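Local coordinates for protein ATP-dependent DNA helicase (Mycobacterium smegmatis, PDB 5V9X) that unwinds RNA:DNA duplexes while tracking 3'-to-5' along a single strand of DNA, powered by ATP hydrolysis, at residues 168-173 against 203-208; 185-190 against 219-224; 463-468 against 785-790. All blocks are in the same frame, centred on the assembly; numbering follows the deposited sequence.

Contact 1 of 3, residues 168-173 against 203-208; sequences ESLFLM and AHLALS. With nucleotides of chain B.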
ATOM      1  N   GLU A 168      -6.544  -7.319  11.013  1.00 42.08           N
ATOM      2  CA  GLU A 168      -7.994  -7.249  11.161  1.00 39.50           C
ATOM      3  C   GLU A 168      -8.511  -8.373  12.050  1.00 44.20           C
ATOM      4  O   GLU A 168      -9.342  -8.146  12.937  1.00 48.75           O
ATOM      5  CB  GLU A 168      -8.665  -7.299   9.784  1.00 37.60           C
ATOM      6  CG  GLU A 168      -8.508  -6.038   8.939  1.00 37.90           C
ATOM      7  CD  GLU A 168      -7.107  -5.859   8.376  1.00 44.06           C
ATOM      8  OE1 GLU A 168      -6.300  -6.813   8.448  1.00 44.01           O
ATOM      9  OE2 GLU A 168      -6.811  -4.759   7.859  1.00 45.06           O
ATOM     10  N   SER A 169      -8.029  -9.597  11.830  1.00 46.33           N
ATOM     11  CA  SER A 169      -8.524 -10.726  12.612  1.00 44.51           C
ATOM     12  C   SER A 169      -7.999 -10.690  14.041  1.00 43.72           C
ATOM     13  O   SER A 169      -8.706 -11.095  14.972  1.00 50.77           O
ATOM     14  CB  SER A 169      -8.156 -12.042  11.934  1.00 43.06           C
ATOM     15  OG  SER A 169      -9.062 -12.338  10.887  1.00 43.63           O
ATOM     16  N   LEU A 170      -6.766 -10.218  14.239  1.00 41.95           N
ATOM     17  CA  LEU A 170      -6.282  -9.995  15.598  1.00 42.65           C
ATOM     18  C   LEU A 170      -7.195  -9.034  16.344  1.00 41.24           C
ATOM     19  O   LEU A 170      -7.467  -9.217  17.537  1.00 43.96           O
ATOM     20  CB  LEU A 170      -4.851  -9.457  15.577  1.00 45.16           C
ATOM     21  CG  LEU A 170      -4.262  -9.161  16.960  1.00 42.50           C
ATOM     22  CD1 LEU A 170      -4.193 -10.437  17.790  1.00 44.30           C
ATOM     23  CD2 LEU A 170      -2.891  -8.508  16.856  1.00 33.28           C
ATOM     24  N   PHE A 171      -7.686  -8.010  15.646  1.00 39.75           N
ATOM     25  CA  PHE A 171      -8.652  -7.089  16.233  1.00 43.03           C
ATOM     26  C   PHE A 171      -9.919  -7.821  16.662  1.00 42.88           C
ATOM     27  O   PHE A 171     -10.470  -7.548  17.735  1.00 41.19           O
ATOM     28  CB  PHE A 171      -8.966  -5.987  15.222  1.00 42.32           C
ATOM     29  CG  PHE A 171      -9.922  -4.941  15.720  1.00 48.11           C
ATOM     30  CD1 PHE A 171      -9.495  -3.950  16.591  1.00 47.72           C
ATOM     31  CD2 PHE A 171     -11.235  -4.921  15.279  1.00 46.23           C
ATOM     32  CE1 PHE A 171     -10.367  -2.975  17.029  1.00 41.34           C
ATOM     33  CE2 PHE A 171     -12.111  -3.948  15.715  1.00 43.40           C
ATOM     34  CZ  PHE A 171     -11.676  -2.975  16.589  1.00 45.36           C
ATOM     35  N   LEU A 172     -10.383  -8.768  15.841  1.00 45.98           N
ATOM     36  CA  LEU A 172     -11.611  -9.491  16.159  1.00 46.24           C
ATOM     37  C   LEU A 172     -11.437 -10.369  17.392  1.00 49.73           C
ATOM     38  O   LEU A 172     -12.317 -10.409  18.260  1.00 55.17           O
ATOM     39  CB  LEU A 172     -12.048 -10.333  14.960  1.00 40.98           C
ATOM     40  CG  LEU A 172     -12.299  -9.551  13.668  1.00 42.32           C
ATOM     41  CD1 LEU A 172     -12.682 -10.483  12.525  1.00 47.37           C
ATOM     42  CD2 LEU A 172     -13.368  -8.497  13.884  1.00 38.31           C
ATOM     43  N   MET A 173     -10.310 -11.075  17.490  1.00 42.99           N
ATOM     44  CA  MET A 173     -10.085 -11.938  18.643  1.00 42.76           C
ATOM     45  C   MET A 173      -9.960 -11.123  19.924  1.00 48.78           C
ATOM     46  O   MET A 173     -10.432 -11.545  20.986  1.00 55.77           O
ATOM     47  CB  MET A 173      -8.841 -12.791  18.423  1.00 43.38           C
ATOM     48  CG  MET A 173      -8.913 -13.671  17.190  1.00 43.79           C
ATOM     49  SD  MET A 173      -7.491 -14.759  17.060  1.00 49.63           S
ATOM     50  CE  MET A 173      -7.683 -15.725  18.560  1.00 42.58           C
ATOM     51  N   ALA A 203      -1.797   1.802  12.243  1.00 46.98           N
ATOM     52  CA  ALA A 203      -2.249   2.430  13.479  1.00 42.32           C
ATOM     53  C   ALA A 203      -3.307   1.572  14.155  1.00 40.29           C
ATOM     54  O   ALA A 203      -3.293   1.392  15.380  1.00 41.28           O
ATOM     55  CB  ALA A 203      -2.790   3.828  13.194  1.00 37.84           C
ATOM     56  N   HIS A 204      -4.232   1.033  13.361  1.00 35.46           N
ATOM     57  CA  HIS A 204      -5.145   0.001  13.837  1.00 34.20           C
ATOM     58  C   HIS A 204      -4.372  -1.162  14.449  1.00 40.33           C
ATOM     59  O   HIS A 204      -4.702  -1.642  15.540  1.00 32.59           O
ATOM     60  CB  HIS A 204      -6.012  -0.464  12.663  1.00 31.89           C
ATOM     61  CG  HIS A 204      -7.259  -1.188  13.061  1.00 43.18           C
ATOM     62  ND1 HIS A 204      -7.301  -2.552  13.248  1.00 39.97           N
ATOM     63  CD2 HIS A 204      -8.521  -0.741  13.261  1.00 38.93           C
ATOM     64  CE1 HIS A 204      -8.531  -2.912  13.566  1.00 40.07           C
ATOM     65  NE2 HIS A 204      -9.291  -1.832  13.582  1.00 41.97           N
ATOM     66  N   LEU A 205      -3.320  -1.617  13.758  1.00 39.55           N
ATOM     67  CA  LEU A 205      -2.489  -2.696  14.284  1.00 37.05           C
ATOM     68  C   LEU A 205      -1.703  -2.247  15.512  1.00 37.55           C
ATOM     69  O   LEU A 205      -1.514  -3.029  16.452  1.00 35.74           O
ATOM     70  CB  LEU A 205      -1.543  -3.204  13.196  1.00 33.91           C
ATOM     71  CG  LEU A 205      -0.442  -4.192  13.598  1.00 37.38           C
ATOM     72  CD1 LEU A 205      -1.015  -5.396  14.339  1.00 32.64           C
ATOM     73  CD2 LEU A 205       0.341  -4.644  12.366  1.00 37.38           C
ATOM     74  N   ALA A 206      -1.239  -0.994  15.522  1.00 39.24           N
ATOM     75  CA  ALA A 206      -0.476  -0.496  16.661  1.00 36.17           C
ATOM     76  C   ALA A 206      -1.304  -0.530  17.941  1.00 43.62           C
ATOM     77  O   ALA A 206      -0.784  -0.838  19.019  1.00 49.73           O
ATOM     78  CB  ALA A 206       0.019   0.922  16.383  1.00 35.42           C
ATOM     79  N   LEU A 207      -2.600  -0.224  17.841  1.00 41.48           N
ATOM     80  CA  LEU A 207      -3.455  -0.237  19.023  1.00 42.50           C
ATOM     81  C   LEU A 207      -3.835  -1.657  19.429  1.00 48.39           C
ATOM     82  O   LEU A 207      -3.915  -1.957  20.625  1.00 58.74           O
ATOM     83  CB  LEU A 207      -4.706   0.606  18.778  1.00 38.49           C
ATOM     84  CG  LEU A 207      -4.487   2.118  18.753  1.00 39.08           C
ATOM     85  CD1 LEU A 207      -5.799   2.847  18.522  1.00 41.21           C
ATOM     86  CD2 LEU A 207      -3.834   2.585  20.045  1.00 40.94           C
ATOM     87  N   SER A 208      -4.085  -2.535  18.453  1.00 43.98           N
ATOM     88  CA  SER A 208      -4.353  -3.935  18.770  1.00 41.12           C
ATOM     89  C   SER A 208      -3.228  -4.532  19.605  1.00 45.62           C
ATOM     90  O   SER A 208      -3.479  -5.232  20.594  1.00 40.04           O
ATOM     91  CB  SER A 208      -4.547  -4.741  17.484  1.00 38.58           C
ATOM     92  OG  SER A 208      -5.762  -4.406  16.838  1.00 43.41           O
TER
ATOM     93  P    DC B  10      -9.062 -11.075   7.239  1.00 48.42           P
ATOM     94  OP1  DC B  10      -8.579 -11.246   8.628  1.00 54.96           O
ATOM     95  OP2  DC B  10      -8.968 -12.193   6.276  1.00 46.62           O
ATOM     96  O5'  DC B  10     -10.593 -10.632   7.277  1.00 43.99           O
ATOM     97  C5'  DC B  10     -11.039  -9.716   8.251  1.00 43.34           C
ATOM     98  C4'  DC B  10     -12.504  -9.403   8.040  1.00 44.44           C
ATOM     99  O4'  DC B  10     -12.651  -8.500   6.920  1.00 45.96           O
ATOM    100  C3'  DC B  10     -13.378 -10.622   7.722  1.00 44.07           C
ATOM    101  O3'  DC B  10     -14.435 -10.707   8.646  1.00 46.53           O
ATOM    102  C2'  DC B  10     -13.896 -10.353   6.306  1.00 47.45           C
ATOM    103  C1'  DC B  10     -13.824  -8.841   6.232  1.00 49.21           C
ATOM    104  N1   DC B  10     -13.738  -8.316   4.844  1.00 50.60           N
ATOM    105  C2   DC B  10     -14.483  -7.189   4.490  1.00 51.98           C
ATOM    106  O2   DC B  10     -15.193  -6.646   5.347  1.00 56.18           O
ATOM    107  N3   DC B  10     -14.402  -6.719   3.219  1.00 49.54           N
ATOM    108  C4   DC B  10     -13.621  -7.337   2.330  1.00 53.85           C
ATOM    109  N4   DC B  10     -13.572  -6.842   1.088  1.00 66.46           N
ATOM    110  C5   DC B  10     -12.855  -8.492   2.674  1.00 46.06           C
ATOM    111  C6   DC B  10     -12.944  -8.942   3.929  1.00 46.48           C
TER
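The imidazole of His204 leans over the phenyl ring of Phe171 at a tilt that is neither a stack nor an edge-to-face pair, the planes lying 52° apart and the centroids 4.4 Å apart. Its CE1 corner does the touching: it stands above one face of the phenyl, displaced toward the rim at the CG and CD1 side, and comes 3.3 Å from Phe171 CG. With CG anti to the backbone N in both residues (chi1 -178° for Phe171), the two side chains reach into the gap between the helices and meet there at about a right angle. The imidazole is also held from outside, because His204 NE2 is hydrogen-bonded to Gln466 OE1.

At the edge of the phenyl, in its plane, sits Ser208 OG, 3.8 Å from Phe171 CD1. That hydroxyl turns back to donate to His204 O (3.2 Å), a carbonyl that takes the Ser208 backbone N from the opposite face of its plane. The serine is therefore tied to its own helix and presents little bulk where the backbones come closest, at Phe171 and Ser208. Leu170 CD2 packs on the CB of the same serine at 4.2 Å and approaches Leu205 CD1.

Glu168 ties helix 167-174 to helix 200-213 through a salt bridge with Arg201. Away from this interface, Ser169 OG donates to OP1 of DC10 of chain B (2.6 Å). Contact with the DNA backbone near the start of helix 167-174 is consistent with motif Ib of superfamily 2 helicases. The axes of segments 168-173 and 203-208 approach to 9.6 Å, 36° from parallel, while helix 461-471 closes over the aromatic pair with His467, edge-to-face with both rings, and strand 140-143 borders the far side of helix 167-174 through Arg143.

Contact 2 of 3, residues 185-190 against 219-224; sequences VRTVIV and PAQRIG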
ATOM      1  N   VAL A 185       0.782 -15.048  25.372  1.00 52.35           N
ATOM      2  CA  VAL A 185       1.664 -14.740  24.253  1.00 53.47           C
ATOM      3  C   VAL A 185       2.949 -14.105  24.761  1.00 55.86           C
ATOM      4  O   VAL A 185       2.925 -13.128  25.520  1.00 60.97           O
ATOM      5  CB  VAL A 185       0.951 -13.825  23.245  1.00 52.12           C
ATOM      6  CG1 VAL A 185       1.952 -13.227  22.266  1.00 47.24           C
ATOM      7  CG2 VAL A 185      -0.124 -14.597  22.497  1.00 51.05           C
ATOM      8  N   ARG A 186       4.084 -14.667  24.343  1.00 54.56           N
ATOM      9  CA  ARG A 186       5.399 -14.142  24.690  1.00 56.18           C
ATOM     10  C   ARG A 186       6.109 -13.456  23.534  1.00 53.40           C
ATOM     11  O   ARG A 186       6.899 -12.541  23.771  1.00 59.16           O
ATOM     12  CB  ARG A 186       6.296 -15.267  25.224  1.00 60.75           C
ATOM     13  CG  ARG A 186       5.812 -15.883  26.529  1.00 68.26           C
ATOM     14  CD  ARG A 186       6.776 -16.939  27.048  1.00 79.04           C
ATOM     15  NE  ARG A 186       6.322 -17.515  28.313  1.00 90.62           N
ATOM     16  CZ  ARG A 186       6.951 -18.489  28.964  1.00 98.56           C
ATOM     17  NH1 ARG A 186       8.068 -19.009  28.473  1.00103.42           N
ATOM     18  NH2 ARG A 186       6.460 -18.946  30.108  1.00 99.34           N
ATOM     19  N   THR A 187       5.849 -13.870  22.296  1.00 47.46           N
ATOM     20  CA  THR A 187       6.488 -13.301  21.120  1.00 45.98           C
ATOM     21  C   THR A 187       5.423 -12.828  20.142  1.00 49.59           C
ATOM     22  O   THR A 187       4.374 -13.463  19.996  1.00 58.43           O
ATOM     23  CB  THR A 187       7.411 -14.327  20.435  1.00 46.78           C
ATOM     24  OG1 THR A 187       8.386 -14.803  21.372  1.00 49.31           O
ATOM     25  CG2 THR A 187       8.128 -13.712  19.238  1.00 43.39           C
ATOM     26  N   VAL A 188       5.693 -11.703  19.484  1.00 43.56           N
ATOM     27  CA  VAL A 188       4.834 -11.171  18.433  1.00 42.09           C
ATOM     28  C   VAL A 188       5.705 -10.850  17.228  1.00 49.75           C
ATOM     29  O   VAL A 188       6.583  -9.981  17.306  1.00 55.99           O
ATOM     30  CB  VAL A 188       4.060  -9.922  18.888  1.00 42.48           C
ATOM     31  CG1 VAL A 188       3.370  -9.271  17.701  1.00 38.44           C
ATOM     32  CG2 VAL A 188       3.043 -10.292  19.956  1.00 48.25           C
ATOM     33  N   ILE A 189       5.466 -11.545  16.121  1.00 46.56           N
ATOM     34  CA  ILE A 189       6.172 -11.312  14.868  1.00 40.66           C
ATOM     35  C   ILE A 189       5.262 -10.506  13.954  1.00 41.73           C
ATOM     36  O   ILE A 189       4.115 -10.902  13.703  1.00 44.06           O
ATOM     37  CB  ILE A 189       6.589 -12.636  14.204  1.00 36.02           C
ATOM     38  CG1 ILE A 189       7.374 -13.508  15.186  1.00 33.24           C
ATOM     39  CG2 ILE A 189       7.409 -12.369  12.949  1.00 31.67           C
ATOM     40  CD1 ILE A 189       7.772 -14.855  14.619  1.00 31.91           C
ATOM     41  N   VAL A 190       5.758  -9.375  13.467  1.00 41.61           N
ATOM     42  CA  VAL A 190       5.038  -8.533  12.523  1.00 40.54           C
ATOM     43  C   VAL A 190       5.816  -8.580  11.217  1.00 42.59           C
ATOM     44  O   VAL A 190       6.785  -7.835  11.026  1.00 46.49           O
ATOM     45  CB  VAL A 190       4.870  -7.097  13.033  1.00 40.70           C
ATOM     46  CG1 VAL A 190       4.179  -6.239  11.982  1.00 36.99           C
ATOM     47  CG2 VAL A 190       4.077  -7.087  14.330  1.00 41.68           C
ATOM     48  N   PRO A 219       4.459  -7.353  28.570  1.00 51.21           N
ATOM     49  CA  PRO A 219       4.313  -7.086  27.135  1.00 50.02           C
ATOM     50  C   PRO A 219       5.195  -8.013  26.314  1.00 53.05           C
ATOM     51  O   PRO A 219       6.353  -8.268  26.656  1.00 57.40           O
ATOM     52  CB  PRO A 219       4.748  -5.623  27.000  1.00 43.12           C
ATOM     53  CG  PRO A 219       4.469  -5.034  28.337  1.00 44.19           C
ATOM     54  CD  PRO A 219       4.754  -6.127  29.330  1.00 48.29           C
ATOM     55  N   ALA A 220       4.629  -8.532  25.229  1.00 47.97           N
ATOM     56  CA  ALA A 220       5.334  -9.508  24.417  1.00 41.52           C
ATOM     57  C   ALA A 220       6.502  -8.866  23.680  1.00 42.48           C
ATOM     58  O   ALA A 220       6.514  -7.663  23.405  1.00 45.00           O
ATOM     59  CB  ALA A 220       4.378 -10.153  23.413  1.00 40.24           C
ATOM     60  N   GLN A 221       7.498  -9.690  23.370  1.00 44.94           N
ATOM     61  CA  GLN A 221       8.598  -9.268  22.518  1.00 45.83           C
ATOM     62  C   GLN A 221       8.102  -9.111  21.085  1.00 50.63           C
ATOM     63  O   GLN A 221       7.396  -9.982  20.566  1.00 55.00           O
ATOM     64  CB  GLN A 221       9.728 -10.294  22.586  1.00 40.64           C
ATOM     65  CG  GLN A 221      10.954  -9.961  21.763  1.00 42.94           C
ATOM     66  CD  GLN A 221      11.978 -11.082  21.787  1.00 44.31           C
ATOM     67  OE1 GLN A 221      11.625 -12.261  21.752  1.00 47.11           O
ATOM     68  NE2 GLN A 221      13.253 -10.719  21.854  1.00 43.45           N
ATOM     69  N   ARG A 222       8.462  -7.999  20.447  1.00 49.16           N
ATOM     70  CA  ARG A 222       7.983  -7.671  19.109  1.00 44.76           C
ATOM     71  C   ARG A 222       9.119  -7.781  18.103  1.00 45.33           C
ATOM     72  O   ARG A 222      10.187  -7.190  18.296  1.00 47.99           O
ATOM     73  CB  ARG A 222       7.379  -6.266  19.074  1.00 35.64           C
ATOM     74  CG  ARG A 222       6.163  -6.107  19.966  1.00 34.61           C
ATOM     75  CD  ARG A 222       5.531  -4.739  19.809  1.00 34.59           C
ATOM     76  NE  ARG A 222       4.454  -4.529  20.767  1.00 43.31           N
ATOM     77  CZ  ARG A 222       3.696  -3.439  20.816  1.00 48.69           C
ATOM     78  NH1 ARG A 222       3.894  -2.449  19.957  1.00 48.31           N
ATOM     79  NH2 ARG A 222       2.736  -3.341  21.729  1.00 51.08           N
ATOM     80  N   ILE A 223       8.882  -8.526  17.025  1.00 44.21           N
ATOM     81  CA  ILE A 223       9.870  -8.748  15.976  1.00 47.36           C
ATOM     82  C   ILE A 223       9.264  -8.327  14.644  1.00 50.37           C
ATOM     83  O   ILE A 223       8.159  -8.757  14.296  1.00 56.63           O
ATOM     84  CB  ILE A 223      10.327 -10.218  15.928  1.00 48.79           C
ATOM     85  CG1 ILE A 223      10.928 -10.630  17.275  1.00 55.48           C
ATOM     86  CG2 ILE A 223      11.328 -10.429  14.802  1.00 45.64           C
ATOM     87  CD1 ILE A 223      11.049 -12.127  17.459  1.00 55.33           C
ATOM     88  N   GLY A 224       9.985  -7.489  13.906  1.00 48.72           N
ATOM     89  CA  GLY A 224       9.533  -7.011  12.614  1.00 47.68           C
ATOM     90  C   GLY A 224      10.479  -7.433  11.507  1.00 52.22           C
ATOM     91  O   GLY A 224      11.690  -7.545  11.711  1.00 55.07           O
TER
HETATM   92  O   HOH W   1      11.281 -15.025  19.756  1.00 41.79           O
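Val190 N donates to Ile223 O over 2.6 Å in an almost straight bond, 175° at the hydrogen, approaching nearly along the C=O axis. Three more backbone bonds precede it: Gln221 N to Arg186 O, Val188 N to Gln221 O (2.7 Å) and Ile223 N to Val188 O (2.7 Å). The first is the most bent at its acceptor, with the donor tilted 30° from the carbonyl plane of Arg186, where the strands are only beginning. CA-H...O contacts fill the intervals, such as Arg222 CA to Val188 O at 3.2 Å.

Side chains alternate between the two faces of the sheet. On one, Thr187 and Gln221 lie side by side and point the same way, their OG1 and OE1 ends joined weakly through a water. Gln221 NE2 finds stronger partners in the carbonyls of Asn63 and Ile59. The methyl CG2 of Thr187, anti to the backbone N, meets Ile223 CD1 at 3.8 Å, while Ile189 and Ile223 both pack against Ala79 of helix 75-88. The opposite face carries Val188 CG2, 3.7 Å from Ala220 CB, and the extended Arg222, whose guanidinium makes salt bridges with Asp213 and Glu210. Here helix 200-213 covers Val188 and Arg222.

Strand 187-191, helix 200-213 and strand 221-226 thus form a beta-alpha-beta crossover between neighbouring parallel strands in the RecA-like domain of a DEAD/DEAH-box helicase, the first strand leading into the DEVH sequence of motif II and the second into the Ser-Ala-Thr of motif III.

Contact 3 of 3, residues 463-468 against 785-790; sequences VLAQHT and ARALLL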
ATOM      1  N   VAL A 463      -9.297   6.016  13.952  1.00 44.05           N
ATOM      2  CA  VAL A 463      -8.785   4.715  14.377  1.00 47.90           C
ATOM      3  C   VAL A 463      -8.917   4.561  15.887  1.00 50.52           C
ATOM      4  O   VAL A 463      -9.265   3.485  16.390  1.00 50.06           O
ATOM      5  CB  VAL A 463      -7.327   4.535  13.911  1.00 48.77           C
ATOM      6  CG1 VAL A 463      -6.691   3.322  14.579  1.00 34.43           C
ATOM      7  CG2 VAL A 463      -7.267   4.404  12.397  1.00 38.72           C
ATOM      8  N   LEU A 464      -8.644   5.636  16.631  1.00 49.97           N
ATOM      9  CA  LEU A 464      -8.813   5.610  18.081  1.00 48.81           C
ATOM     10  C   LEU A 464     -10.266   5.350  18.462  1.00 50.52           C
ATOM     11  O   LEU A 464     -10.555   4.503  19.316  1.00 50.41           O
ATOM     12  CB  LEU A 464      -8.328   6.929  18.683  1.00 48.10           C
ATOM     13  CG  LEU A 464      -8.683   7.202  20.148  1.00 47.06           C
ATOM     14  CD1 LEU A 464      -7.980   6.222  21.070  1.00 40.51           C
ATOM     15  CD2 LEU A 464      -8.351   8.638  20.530  1.00 41.65           C
ATOM     16  N   ALA A 465     -11.197   6.074  17.832  1.00 48.15           N
ATOM     17  CA  ALA A 465     -12.611   5.925  18.161  1.00 46.69           C
ATOM     18  C   ALA A 465     -13.084   4.492  17.953  1.00 50.33           C
ATOM     19  O   ALA A 465     -13.858   3.962  18.760  1.00 55.49           O
ATOM     20  CB  ALA A 465     -13.448   6.893  17.325  1.00 42.40           C
ATOM     21  N   GLN A 466     -12.625   3.844  16.881  1.00 48.87           N
ATOM     22  CA  GLN A 466     -13.034   2.468  16.618  1.00 45.87           C
ATOM     23  C   GLN A 466     -12.539   1.531  17.715  1.00 46.71           C
ATOM     24  O   GLN A 466     -13.311   0.729  18.254  1.00 46.89           O
ATOM     25  CB  GLN A 466     -12.521   2.019  15.248  1.00 43.59           C
ATOM     26  CG  GLN A 466     -12.861   0.576  14.911  1.00 51.76           C
ATOM     27  CD  GLN A 466     -12.385   0.165  13.532  1.00 58.59           C
ATOM     28  OE1 GLN A 466     -11.844  -0.927  13.349  1.00 55.12           O
ATOM     29  NE2 GLN A 466     -12.592   1.037  12.549  1.00 63.06           N
ATOM     30  N   HIS A 467     -11.250   1.620  18.060  1.00 44.52           N
ATOM     31  CA  HIS A 467     -10.720   0.801  19.146  1.00 41.22           C
ATOM     32  C   HIS A 467     -11.417   1.116  20.462  1.00 43.35           C
ATOM     33  O   HIS A 467     -11.638   0.220  21.284  1.00 43.98           O
ATOM     34  CB  HIS A 467      -9.210   1.007  19.277  1.00 42.84           C
ATOM     35  CG  HIS A 467      -8.396   0.126  18.381  1.00 51.84           C
ATOM     36  ND1 HIS A 467      -7.831  -1.056  18.811  1.00 56.06           N
ATOM     37  CD2 HIS A 467      -8.053   0.252  17.077  1.00 53.21           C
ATOM     38  CE1 HIS A 467      -7.177  -1.621  17.812  1.00 53.15           C
ATOM     39  NE2 HIS A 467      -7.296  -0.847  16.747  1.00 50.78           N
ATOM     40  N   THR A 468     -11.781   2.384  20.673  1.00 44.75           N
ATOM     41  CA  THR A 468     -12.424   2.772  21.925  1.00 47.21           C
ATOM     42  C   THR A 468     -13.759   2.060  22.104  1.00 48.97           C
ATOM     43  O   THR A 468     -14.110   1.653  23.218  1.00 57.54           O
ATOM     44  CB  THR A 468     -12.612   4.288  21.973  1.00 54.42           C
ATOM     45  OG1 THR A 468     -11.339   4.934  21.853  1.00 58.21           O
ATOM     46  CG2 THR A 468     -13.251   4.700  23.285  1.00 57.33           C
ATOM     47  N   ALA A 785     -17.323   6.661   8.925  1.00 55.19           N
ATOM     48  CA  ALA A 785     -17.657   5.243   8.981  1.00 45.58           C
ATOM     49  C   ALA A 785     -16.643   4.465   9.810  1.00 53.74           C
ATOM     50  O   ALA A 785     -17.021   3.599  10.608  1.00 50.13           O
ATOM     51  CB  ALA A 785     -17.746   4.670   7.567  1.00 45.31           C
ATOM     52  N   ARG A 786     -15.351   4.762   9.638  1.00 55.34           N
ATOM     53  CA  ARG A 786     -14.322   4.058  10.398  1.00 55.81           C
ATOM     54  C   ARG A 786     -14.460   4.317  11.894  1.00 63.29           C
ATOM     55  O   ARG A 786     -14.194   3.424  12.708  1.00 66.39           O
ATOM     56  CB  ARG A 786     -12.933   4.472   9.900  1.00 50.12           C
ATOM     57  CG  ARG A 786     -11.782   3.682  10.510  1.00 48.98           C
ATOM     58  CD  ARG A 786     -10.457   3.959   9.805  1.00 47.66           C
ATOM     59  NE  ARG A 786     -10.522   5.111   8.911  1.00 49.72           N
ATOM     60  CZ  ARG A 786     -10.222   5.072   7.616  1.00 48.27           C
ATOM     61  NH1 ARG A 786      -9.819   3.939   7.061  1.00 45.57           N
ATOM     62  NH2 ARG A 786     -10.310   6.169   6.874  1.00 48.32           N
ATOM     63  N   ALA A 787     -14.889   5.524  12.275  1.00 62.28           N
ATOM     64  CA  ALA A 787     -15.144   5.848  13.674  1.00 62.24           C
ATOM     65  C   ALA A 787     -16.437   5.235  14.200  1.00 58.02           C
ATOM     66  O   ALA A 787     -16.751   5.436  15.380  1.00 58.13           O
ATOM     67  CB  ALA A 787     -15.178   7.366  13.866  1.00 64.24           C
ATOM     68  N   LEU A 788     -17.188   4.514  13.361  1.00 56.69           N
ATOM     69  CA  LEU A 788     -18.420   3.828  13.749  1.00 54.82           C
ATOM     70  C   LEU A 788     -19.520   4.800  14.172  1.00 57.05           C
ATOM     71  O   LEU A 788     -20.307   4.501  15.072  1.00 58.14           O
ATOM     72  CB  LEU A 788     -18.163   2.803  14.862  1.00 53.26           C
ATOM     73  CG  LEU A 788     -17.059   1.776  14.609  1.00 53.15           C
ATOM     74  CD1 LEU A 788     -16.784   0.960  15.866  1.00 53.23           C
ATOM     75  CD2 LEU A 788     -17.437   0.874  13.450  1.00 51.88           C
ATOM     76  N   LEU A 789     -19.595   5.962  13.523  1.00 58.96           N
ATOM     77  CA  LEU A 789     -20.564   6.987  13.885  1.00 60.14           C
ATOM     78  C   LEU A 789     -21.745   7.082  12.929  1.00 60.63           C
ATOM     79  O   LEU A 789     -22.784   7.632  13.312  1.00 61.76           O
ATOM     80  CB  LEU A 789     -19.882   8.357  13.959  1.00 63.95           C
ATOM     81  CG  LEU A 789     -18.767   8.484  14.995  1.00 68.48           C
ATOM     82  CD1 LEU A 789     -18.143   9.856  14.910  1.00 67.19           C
ATOM     83  CD2 LEU A 789     -19.303   8.229  16.392  1.00 74.22           C
ATOM     84  N   LEU A 790     -21.611   6.577  11.705  1.00 60.53           N
ATOM     85  CA  LEU A 790     -22.703   6.648  10.745  1.00 58.02           C
ATOM     86  C   LEU A 790     -23.766   5.603  11.069  1.00 57.80           C
ATOM     87  O   LEU A 790     -23.434   4.462  11.397  1.00 57.45           O
ATOM     88  CB  LEU A 790     -22.192   6.427   9.325  1.00 59.35           C
ATOM     89  CG  LEU A 790     -21.310   7.504   8.699  1.00 60.79           C
ATOM     90  CD1 LEU A 790     -20.946   7.111   7.277  1.00 48.25           C
ATOM     91  CD2 LEU A 790     -22.016   8.849   8.729  1.00 50.05           C
TER
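The carboxamide of Gln466 meets Arg786 edge-on: Arg786 O lies 8° out of the amide plane and accepts from NE2 at 2.9 Å, with an angle of 164° at the hydrogen. The amide plane is nearly parallel to the Arg786 guanidinium, yet the glutamine touches the arginine's aliphatic stem, where NE2 comes 3.4 Å from Arg786 CG. An extended chain, with CG anti to the backbone N (chi1 178°), carries the amide this far from helix 461-471. NE2 also donates to Gly547 O, and OE1 is hydrogen-bonded elsewhere in the structure. Several bonds therefore fix the rotation of this buried amide.

Apolar contacts complete the interface. Leu788 CD1 touches Gln466 CG at 4.1 Å, Ala465 CB meets Ala787 CB at 3.9 Å, and Val463 CG2 lies 4.1 Å from Arg786 CD. The arginine bends at chi3, and its NE forms a salt bridge with Asp462 at the start of the opposing helix.

Leu788 has positive phi and leaves helix 774-786 through a Schellman motif. The glutamine thus docks on a helix C-terminus, joining helix 461-471 of the winged-helix family region to the DEAD/H-associated region of this Lhr helicase.

How the contacts relate
Contact 1 lies between the other two, its centre about 14 Å from that of contact 2 and about 13 Å from that of contact 3, whereas the centres of contacts 2 and 3 are about 26 Å apart and the two do not touch. Along the chain the segments of contacts 1 and 2 alternate within the DEAD/DEAH-box region; contact 3 follows much later. Helix 200-213 links the first two, Leu205 CD2 packing on Val190 CG1 of the parallel sheet. Helix 461-471 belongs to contact 3 and also lies against contact 1. The series thus runs from the sheet near the nucleotide, through helices beside the DNA, to the winged-helix and DEAD/H-associated regions, and unites distant parts of the helicase.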